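Local coordinates for protein mandalate racemase/muconate lactonizing enzyme (Unidentified, PDB 4E4U) that probably catalyses an isomerisation or related reaction of a carboxylate substrate, as a putative mandelate racemase/muconate lactonizing enzyme of the enolase superfamily, at residues T129-K137 with D146-E154; F160-Y171 with K201-Q211. All blocks are in the same frame, centred on the assembly; numbering follows the deposited sequence.

Contacts 1 and 2 follow each other along the chain and belong to two consecutive beta-alpha units of the barrel domain of this enolase-superfamily protein. In contact 1 the end of strand 125-130 and the loop after it lie against helix 145-158; contact 2 pairs the next two strands, 162-165 and 203-206, which are joined through helix 181-198. Their centres are about 13 Å apart, and strands 125-130 and 162-165 are neighbours in the same parallel region of the sheet. The backbone ties them together, with L131 N 2.9 Å from K164 O in a probable hydrogen bond. Contact 1 thus adds an outer helix to the wall that contact 2 continues.

Contact 1: T129-K137 with D146-E154; sequences TYLYPKNAK and DLAAECAAE
L131 and P133 press against one side of the helix through A148, C151 and A152, in the first half of a beta-alpha-beta crossover: strand 125-130 ends, the chain runs on as a loop, and helix 145-158 packs back against it before strand 162-165 begins. The tight part lies nearest the strand. L131 spreads its two methyls over the helix backbone, CD1 at 3.5 Å from A148 O and CD2 at 3.7 Å from A152 CA. Alanines suit these helix positions because their small side chains let the leucine come down to the main chain; A148 and A152 also meet helix 181-198 through F190 and V194. P133 lays its ring across the preceding turn, CB 3.9 Å from L147 CB and CG 3.9 Å from A148 CA, a rigid apolar group with no N-H to be satisfied. No hydrogen bond joins the two segments; they meet through apolar contact, while backbone bonds to K164 and D141 hold the loop.

Toward K134 and N135 the packing thins. L147 still reaches the loop, its CD1 3.7 Å from K134 O, but K134 is exposed and N135 turns its amide away, OD1 accepting from the backbone N of E139. Beside Y132, C151 carries a covalently linked dithiol, probably from the crystallisation liquor, in a pocket that also includes E154. With SG anti to its own backbone N (chi1 178°), C151 brings its sulfur up to the loop, 3.6 Å from Y132 N and 3.9 Å from L131 CD2.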
loop_
_atom_site.group_PDB
_atom_site.type_symbol
_atom_site.label_atom_id
_atom_site.label_comp_id
_atom_site.label_asym_id
_atom_site.label_seq_id
_atom_site.Cartn_x
_atom_site.Cartn_y
_atom_site.Cartn_z
ATOM N N THR A 129 -1.783 13.595 -37.577
ATOM C CA THR A 129 -0.480 14.131 -37.930
ATOM C C THR A 129 -0.099 15.295 -37.025
ATOM O O THR A 129 -0.965 15.980 -36.471
ATOM C CB THR A 129 -0.422 14.576 -39.414
ATOM O OG1 THR A 129 0.906 15.019 -39.733
ATOM C CG2 THR A 129 -1.421 15.698 -39.691
ATOM N N TYR A 130 1.204 15.497 -36.852
ATOM C CA TYR A 130 1.707 16.766 -36.353
ATOM C C TYR A 130 1.280 17.867 -37.309
ATOM O O TYR A 130 1.141 17.646 -38.519
ATOM C CB TYR A 130 3.233 16.759 -36.313
ATOM C CG TYR A 130 3.853 16.599 -34.946
ATOM C CD1 TYR A 130 3.652 17.543 -33.948
ATOM C CD2 TYR A 130 4.661 15.510 -34.662
ATOM C CE1 TYR A 130 4.229 17.401 -32.701
ATOM C CE2 TYR A 130 5.245 15.358 -33.420
ATOM C CZ TYR A 130 5.023 16.307 -32.440
ATOM O OH TYR A 130 5.600 16.155 -31.200
ATOM N N LEU A 131 1.095 19.062 -36.764
ATOM C CA LEU A 131 0.882 20.241 -37.584
ATOM C C LEU A 131 2.227 20.718 -38.122
ATOM O O LEU A 131 3.201 20.852 -37.366
ATOM C CB LEU A 131 0.219 21.344 -36.759
ATOM C CG LEU A 131 -1.140 20.973 -36.162
ATOM C CD1 LEU A 131 -1.695 22.109 -35.302
ATOM C CD2 LEU A 131 -2.121 20.600 -37.266
ATOM N N TYR A 132 2.286 20.969 -39.428
ATOM C CA TYR A 132 3.498 21.490 -40.062
ATOM C C TYR A 132 3.234 22.839 -40.729
ATOM O O TYR A 132 3.287 22.954 -41.959
ATOM C CB TYR A 132 4.037 20.495 -41.093
ATOM C CG TYR A 132 4.567 19.212 -40.491
ATOM C CD1 TYR A 132 5.876 19.121 -40.038
ATOM C CD2 TYR A 132 3.759 18.087 -40.383
ATOM C CE1 TYR A 132 6.361 17.944 -39.488
ATOM C CE2 TYR A 132 4.230 16.914 -39.841
ATOM C CZ TYR A 132 5.530 16.840 -39.392
ATOM O OH TYR A 132 5.987 15.657 -38.852
ATOM N N PRO A 133 2.965 23.877 -39.920
ATOM C CA PRO A 133 2.613 25.185 -40.477
ATOM C C PRO A 133 3.848 25.872 -41.039
ATOM O O PRO A 133 4.926 25.743 -40.463
ATOM C CB PRO A 133 2.092 25.959 -39.250
ATOM C CG PRO A 133 2.045 24.961 -38.107
ATOM C CD PRO A 133 3.044 23.921 -38.450
ATOM N N LYS A 134 3.700 26.582 -42.151
ATOM C CA LYS A 134 4.821 27.320 -42.721
ATOM C C LYS A 134 4.633 28.821 -42.566
ATOM O O LYS A 134 3.525 29.338 -42.740
ATOM C CB LYS A 134 5.011 26.975 -44.201
ATOM C CG LYS A 134 5.562 25.581 -44.459
ATOM C CD LYS A 134 5.888 25.390 -45.938
ATOM C CE LYS A 134 6.346 23.962 -46.222
ATOM N NZ LYS A 134 6.654 23.743 -47.666
ATOM N N ASN A 135 5.719 29.522 -42.245
ATOM C CA ASN A 135 5.693 30.982 -42.250
ATOM C C ASN A 135 5.815 31.538 -43.674
ATOM O O ASN A 135 5.868 30.775 -44.641
ATOM C CB ASN A 135 6.753 31.568 -41.301
ATOM C CG ASN A 135 8.187 31.247 -41.723
ATOM O OD1 ASN A 135 8.464 30.935 -42.886
ATOM N ND2 ASN A 135 9.110 31.344 -40.770
ATOM N N ALA A 136 5.864 32.858 -43.806
ATOM C CA ALA A 136 5.896 33.483 -45.122
ATOM C C ALA A 136 7.145 33.128 -45.928
ATOM O O ALA A 136 7.121 33.172 -47.158
ATOM C CB ALA A 136 5.752 34.989 -45.000
ATOM N N LYS A 137 8.233 32.787 -45.236
ATOM C CA LYS A 137 9.480 32.415 -45.906
ATOM C C LYS A 137 9.545 30.938 -46.298
ATOM O O LYS A 137 10.516 30.496 -46.917
ATOM C CB LYS A 137 10.692 32.794 -45.047
ATOM C CG LYS A 137 11.056 34.269 -45.134
ATOM C CD LYS A 137 11.196 34.894 -43.758
ATOM C CE LYS A 137 12.614 34.773 -43.227
ATOM N NZ LYS A 137 13.523 35.735 -43.912
ATOM N N ASP A 146 -1.791 30.987 -34.487
ATOM C CA ASP A 146 -2.764 31.190 -35.554
ATOM C C ASP A 146 -2.398 30.402 -36.814
ATOM O O ASP A 146 -3.277 29.863 -37.488
ATOM C CB ASP A 146 -2.932 32.682 -35.840
ATOM C CG ASP A 146 -3.548 33.424 -34.666
ATOM O OD1 ASP A 146 -4.552 32.929 -34.111
ATOM O OD2 ASP A 146 -3.021 34.493 -34.292
ATOM N N LEU A 147 -1.104 30.320 -37.125
ATOM C CA LEU A 147 -0.646 29.464 -38.218
ATOM C C LEU A 147 -0.953 28.004 -37.905
ATOM O O LEU A 147 -1.357 27.248 -38.788
ATOM C CB LEU A 147 0.855 29.624 -38.464
ATOM C CG LEU A 147 1.342 30.829 -39.257
ATOM C CD1 LEU A 147 2.851 30.765 -39.373
ATOM C CD2 LEU A 147 0.697 30.863 -40.639
ATOM N N ALA A 148 -0.744 27.608 -36.651
ATOM C CA ALA A 148 -1.074 26.252 -36.222
ATOM C C ALA A 148 -2.568 25.989 -36.413
ATOM O O ALA A 148 -2.962 24.944 -36.937
ATOM C CB ALA A 148 -0.668 26.035 -34.770
ATOM N N ALA A 149 -3.397 26.941 -35.993
ATOM C CA ALA A 149 -4.843 26.791 -36.101
ATOM C C ALA A 149 -5.278 26.654 -37.560
ATOM O O ALA A 149 -6.118 25.809 -37.888
ATOM C CB ALA A 149 -5.552 27.960 -35.434
ATOM N N GLU A 150 -4.711 27.488 -38.430
ATOM C CA GLU A 150 -5.018 27.441 -39.856
ATOM C C GLU A 150 -4.642 26.080 -40.432
ATOM O O GLU A 150 -5.399 25.485 -41.203
ATOM C CB GLU A 150 -4.264 28.552 -40.590
ATOM C CG GLU A 150 -4.384 28.508 -42.105
ATOM C CD GLU A 150 -3.599 29.611 -42.786
ATOM O OE1 GLU A 150 -2.376 29.715 -42.549
ATOM O OE2 GLU A 150 -4.210 30.373 -43.561
ATOM N N CYS A 151 -3.472 25.589 -40.042
ATOM C CA CYS A 151 -3.003 24.286 -40.486
ATOM C C CYS A 151 -3.928 23.173 -39.987
ATOM O O CYS A 151 -4.251 22.242 -40.726
ATOM C CB CYS A 151 -1.572 24.070 -39.995
ATOM S SG CYS A 151 -0.846 22.480 -40.422
ATOM N N ALA A 152 -4.349 23.267 -38.729
ATOM C CA ALA A 152 -5.281 22.287 -38.181
ATOM C C ALA A 152 -6.577 22.249 -38.993
ATOM O O ALA A 152 -7.095 21.176 -39.303
ATOM C CB ALA A 152 -5.578 22.589 -36.727
ATOM N N ALA A 153 -7.101 23.424 -39.326
ATOM C CA ALA A 153 -8.330 23.510 -40.104
ATOM C C ALA A 153 -8.164 22.852 -41.476
ATOM O O ALA A 153 -9.076 22.178 -41.955
ATOM C CB ALA A 153 -8.769 24.959 -40.247
ATOM N N GLU A 154 -7.008 23.040 -42.106
ATOM C CA GLU A 154 -6.752 22.399 -43.395
ATOM C C GLU A 154 -6.654 20.883 -43.256
ATOM O O GLU A 154 -7.146 20.145 -44.105
ATOM C CB GLU A 154 -5.502 22.969 -44.066
ATOM C CG GLU A 154 -5.635 24.411 -44.512
ATOM C CD GLU A 154 -6.819 24.631 -45.435
ATOM O OE1 GLU A 154 -7.055 23.787 -46.326
ATOM O OE2 GLU A 154 -7.523 25.647 -45.262
#

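Contact 2: F160-Y171 with K201-Q211; sequences FTAVKFDPAGPY and KADLLFGTHGQ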
loop_
_atom_site.group_PDB
_atom_site.type_symbol
_atom_site.label_atom_id
_atom_site.label_comp_id
_atom_site.label_asym_id
_atom_site.label_seq_id
_atom_site.Cartn_x
_atom_site.Cartn_y
_atom_site.Cartn_z
ATOM N N PHE A 160 -8.607 14.450 -41.393
ATOM C CA PHE A 160 -8.007 14.108 -40.103
ATOM C C PHE A 160 -8.965 14.373 -38.949
ATOM O O PHE A 160 -9.680 15.385 -38.928
ATOM C CB PHE A 160 -6.725 14.907 -39.858
ATOM C CG PHE A 160 -5.500 14.329 -40.517
ATOM C CD1 PHE A 160 -4.916 13.167 -40.028
ATOM C CD2 PHE A 160 -4.921 14.962 -41.608
ATOM C CE1 PHE A 160 -3.778 12.642 -40.614
ATOM C CE2 PHE A 160 -3.778 14.439 -42.204
ATOM C CZ PHE A 160 -3.211 13.279 -41.706
ATOM N N THR A 161 -8.958 13.455 -37.986
ATOM C CA THR A 161 -9.804 13.546 -36.796
ATOM C C THR A 161 -8.994 13.812 -35.525
ATOM O O THR A 161 -9.531 13.740 -34.419
ATOM C CB THR A 161 -10.624 12.261 -36.590
ATOM O OG1 THR A 161 -9.734 11.155 -36.398
ATOM C CG2 THR A 161 -11.502 11.995 -37.797
ATOM N N ALA A 162 -7.707 14.112 -35.683
ATOM C CA ALA A 162 -6.841 14.475 -34.562
ATOM C C ALA A 162 -5.605 15.167 -35.115
ATOM O O ALA A 162 -5.156 14.849 -36.220
ATOM C CB ALA A 162 -6.446 13.243 -33.753
ATOM N N VAL A 163 -5.070 16.123 -34.359
ATOM C CA VAL A 163 -3.862 16.836 -34.769
ATOM C C VAL A 163 -2.962 17.007 -33.553
ATOM O O VAL A 163 -3.457 17.118 -32.425
ATOM C CB VAL A 163 -4.175 18.219 -35.400
ATOM C CG1 VAL A 163 -4.935 18.051 -36.717
ATOM C CG2 VAL A 163 -4.953 19.110 -34.419
ATOM N N LYS A 164 -1.647 17.015 -33.775
ATOM C CA LYS A 164 -0.681 17.109 -32.680
ATOM C C LYS A 164 0.230 18.326 -32.838
ATOM O O LYS A 164 0.562 18.729 -33.950
ATOM C CB LYS A 164 0.148 15.828 -32.593
ATOM C CG LYS A 164 1.009 15.741 -31.339
ATOM C CD LYS A 164 1.375 14.296 -31.003
ATOM C CE LYS A 164 2.655 13.863 -31.686
ATOM N NZ LYS A 164 3.086 12.484 -31.291
ATOM N N PHE A 165 0.640 18.907 -31.714
ATOM C CA PHE A 165 1.514 20.087 -31.718
ATOM C C PHE A 165 2.221 20.167 -30.369
ATOM O O PHE A 165 1.703 19.665 -29.367
ATOM C CB PHE A 165 0.721 21.380 -32.012
ATOM C CG PHE A 165 -0.526 21.516 -31.191
ATOM C CD1 PHE A 165 -1.703 20.898 -31.591
ATOM C CD2 PHE A 165 -0.518 22.244 -30.009
ATOM C CE1 PHE A 165 -2.853 20.998 -30.814
ATOM C CE2 PHE A 165 -1.663 22.352 -29.232
ATOM C CZ PHE A 165 -2.832 21.729 -29.637
ATOM N N ASP A 166 3.414 20.764 -30.348
ATOM C CA ASP A 166 4.158 20.957 -29.100
ATOM C C ASP A 166 4.618 22.406 -28.940
ATOM O O ASP A 166 5.671 22.795 -29.462
ATOM C CB ASP A 166 5.378 20.030 -29.016
ATOM C CG ASP A 166 6.124 20.181 -27.694
ATOM O OD1 ASP A 166 5.667 20.967 -26.840
ATOM O OD2 ASP A 166 7.162 19.522 -27.497
ATOM N N PRO A 167 3.837 23.209 -28.202
ATOM C CA PRO A 167 4.173 24.618 -27.982
ATOM C C PRO A 167 4.980 24.856 -26.699
ATOM O O PRO A 167 5.119 26.006 -26.269
ATOM C CB PRO A 167 2.792 25.273 -27.880
ATOM C CG PRO A 167 1.949 24.220 -27.231
ATOM C CD PRO A 167 2.510 22.869 -27.656
ATOM N N ALA A 168 5.521 23.790 -26.108
ATOM C CA ALA A 168 6.089 23.879 -24.759
ATOM C C ALA A 168 7.587 24.199 -24.691
ATOM O O ALA A 168 8.197 24.078 -23.629
ATOM C CB ALA A 168 5.780 22.622 -23.973
ATOM N N GLY A 169 8.170 24.640 -25.802
ATOM C CA GLY A 169 9.546 25.110 -25.783
ATOM C C GLY A 169 10.566 23.991 -25.859
ATOM O O GLY A 169 10.211 22.822 -25.999
ATOM N N PRO A 170 11.853 24.338 -25.758
ATOM C CA PRO A 170 12.913 23.346 -25.957
ATOM C C PRO A 170 12.898 22.219 -24.933
ATOM O O PRO A 170 12.570 22.409 -23.752
ATOM C CB PRO A 170 14.193 24.165 -25.769
ATOM C CG PRO A 170 13.795 25.571 -26.113
ATOM C CD PRO A 170 12.397 25.694 -25.571
ATOM N N TYR A 171 13.249 21.031 -25.410
ATOM C CA TYR A 171 13.590 19.922 -24.539
ATOM C C TYR A 171 15.106 19.793 -24.581
ATOM O O TYR A 171 15.703 19.782 -25.656
ATOM C CB TYR A 171 12.901 18.629 -24.985
ATOM C CG TYR A 171 12.881 18.381 -26.478
ATOM C CD1 TYR A 171 11.886 18.927 -27.280
ATOM C CD2 TYR A 171 13.822 17.555 -27.079
ATOM C CE1 TYR A 171 11.848 18.684 -28.638
ATOM C CE2 TYR A 171 13.791 17.306 -28.436
ATOM C CZ TYR A 171 12.800 17.874 -29.213
ATOM O OH TYR A 171 12.752 17.636 -30.568
ATOM N N LYS A 201 -14.483 18.480 -34.462
ATOM C CA LYS A 201 -14.148 17.623 -35.595
ATOM C C LYS A 201 -12.817 16.906 -35.433
ATOM O O LYS A 201 -12.571 15.902 -36.100
ATOM C CB LYS A 201 -14.161 18.419 -36.899
ATOM C CG LYS A 201 -15.537 18.959 -37.240
ATOM C CD LYS A 201 -16.571 17.840 -37.279
ATOM C CE LYS A 201 -17.903 18.327 -37.846
ATOM N NZ LYS A 201 -18.887 17.219 -37.980
ATOM N N ALA A 202 -11.962 17.399 -34.538
ATOM C CA ALA A 202 -10.663 16.773 -34.326
ATOM C C ALA A 202 -10.236 16.890 -32.877
ATOM O O ALA A 202 -10.400 17.941 -32.249
ATOM C CB ALA A 202 -9.610 17.392 -35.237
ATOM N N ASP A 203 -9.699 15.800 -32.351
ATOM C CA ASP A 203 -9.069 15.845 -31.045
ATOM C C ASP A 203 -7.753 16.612 -31.072
ATOM O O ASP A 203 -7.050 16.636 -32.092
ATOM C CB ASP A 203 -8.813 14.425 -30.534
ATOM C CG ASP A 203 -10.045 13.802 -29.899
ATOM O OD1 ASP A 203 -10.518 14.321 -28.861
ATOM O OD2 ASP A 203 -10.539 12.781 -30.431
ATOM N N LEU A 204 -7.440 17.241 -29.942
ATOM C CA LEU A 204 -6.137 17.853 -29.733
ATOM C C LEU A 204 -5.216 16.847 -29.067
ATOM O O LEU A 204 -5.573 16.242 -28.048
ATOM C CB LEU A 204 -6.252 19.060 -28.802
ATOM C CG LEU A 204 -7.272 20.145 -29.129
ATOM C CD1 LEU A 204 -7.207 21.268 -28.105
ATOM C CD2 LEU A 204 -7.031 20.685 -30.502
ATOM N N LEU A 205 -4.030 16.676 -29.635
ATOM C CA LEU A 205 -2.997 15.832 -29.051
ATOM C C LEU A 205 -1.882 16.758 -28.606
ATOM O O LEU A 205 -1.231 17.398 -29.434
ATOM C CB LEU A 205 -2.482 14.827 -30.082
ATOM C CG LEU A 205 -3.568 14.026 -30.790
ATOM C CD1 LEU A 205 -2.975 13.156 -31.870
ATOM C CD2 LEU A 205 -4.343 13.193 -29.802
ATOM N N PHE A 206 -1.684 16.872 -27.298
ATOM C CA PHE A 206 -0.687 17.804 -26.805
ATOM C C PHE A 206 0.655 17.081 -26.780
ATOM O O PHE A 206 0.922 16.276 -25.886
ATOM C CB PHE A 206 -1.073 18.374 -25.437
ATOM C CG PHE A 206 -0.346 19.632 -25.103
ATOM C CD1 PHE A 206 -0.812 20.861 -25.553
ATOM C CD2 PHE A 206 0.825 19.585 -24.371
ATOM C CE1 PHE A 206 -0.128 22.019 -25.257
ATOM C CE2 PHE A 206 1.513 20.737 -24.072
ATOM C CZ PHE A 206 1.040 21.954 -24.513
ATOM N N GLY A 207 1.470 17.348 -27.797
ATOM C CA GLY A 207 2.596 16.493 -28.126
ATOM C C GLY A 207 3.923 16.873 -27.513
ATOM O O GLY A 207 4.936 16.969 -28.216
ATOM N N THR A 208 3.924 17.066 -26.199
ATOM C CA THR A 208 5.139 17.404 -25.469
ATOM C C THR A 208 6.218 16.321 -25.591
ATOM O O THR A 208 5.941 15.180 -26.002
ATOM C CB THR A 208 4.820 17.736 -23.997
ATOM O OG1 THR A 208 3.536 17.194 -23.649
ATOM C CG2 THR A 208 4.750 19.238 -23.820
ATOM N N HIS A 209 7.442 16.701 -25.236
ATOM C CA HIS A 209 8.650 15.897 -25.440
ATOM C C HIS A 209 9.434 15.723 -24.126
ATOM O O HIS A 209 10.665 15.728 -24.122
ATOM C CB HIS A 209 9.572 16.578 -26.462
ATOM C CG HIS A 209 9.105 16.490 -27.884
ATOM N ND1 HIS A 209 8.195 17.362 -28.431
ATOM C CD2 HIS A 209 9.473 15.651 -28.886
ATOM C CE1 HIS A 209 8.001 17.060 -29.702
ATOM N NE2 HIS A 209 8.763 16.025 -30.003
ATOM N N GLY A 210 8.735 15.594 -23.004
ATOM C CA GLY A 210 9.411 15.408 -21.732
ATOM C C GLY A 210 10.164 16.625 -21.232
ATOM O O GLY A 210 11.168 16.477 -20.535
ATOM N N GLN A 211 9.675 17.821 -21.555
ATOM C CA GLN A 211 10.346 19.050 -21.129
ATOM C C GLN A 211 10.345 19.228 -19.616
ATOM O O GLN A 211 11.240 19.863 -19.069
ATOM C CB GLN A 211 9.665 20.288 -21.728
ATOM C CG GLN A 211 9.930 20.554 -23.196
ATOM C CD GLN A 211 8.906 19.912 -24.101
ATOM O OE1 GLN A 211 8.284 18.908 -23.746
ATOM N NE2 GLN A 211 8.737 20.478 -25.291
#
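T161, V163 and F165 exchange backbone hydrogen bonds with D203, L205 and G207 as strands 162-165 and 203-206 run parallel, their axes 4.8 Å apart at 25°; the bond from F165 N to L205 O is weak. On the face of A162 and K164, L205 sets CD1 3.9 Å from A162 CB, while the K164 stem crosses it at about a right angle, K164 CG 3.7 Å from G207 CA, an approach glycine allows. On the other face the F165 and F206 side chains cross likewise, and P167 CD lies 3.6 Å from F206 CZ.

Beyond the strands, D166 gathers the loops, its CG anti to the backbone N (chi1 -178°), carrying the carboxylate to H209 and Q211. OD2 receives H209 ND1 at 2.6 Å on its anti side, nearly in the histidine plane, and Q211 NE2 at 2.9 Å on its syn lone pair. Q211 NE2 also donates almost straight to G169 O; both acceptors lie close to the amide plane, fixing its rotation. D166 OD1 closes an Asx turn with A168 N. Y171 forms an offset stack with H209, planes 15° apart, and F82 of a third subunit meets both rings.

Strands 125-130 and 231-233 flank the pair, helix 181-198 packs on L204 and F206, and K164 NZ forms a salt bridge with E233 and a hydrogen bond with Y128.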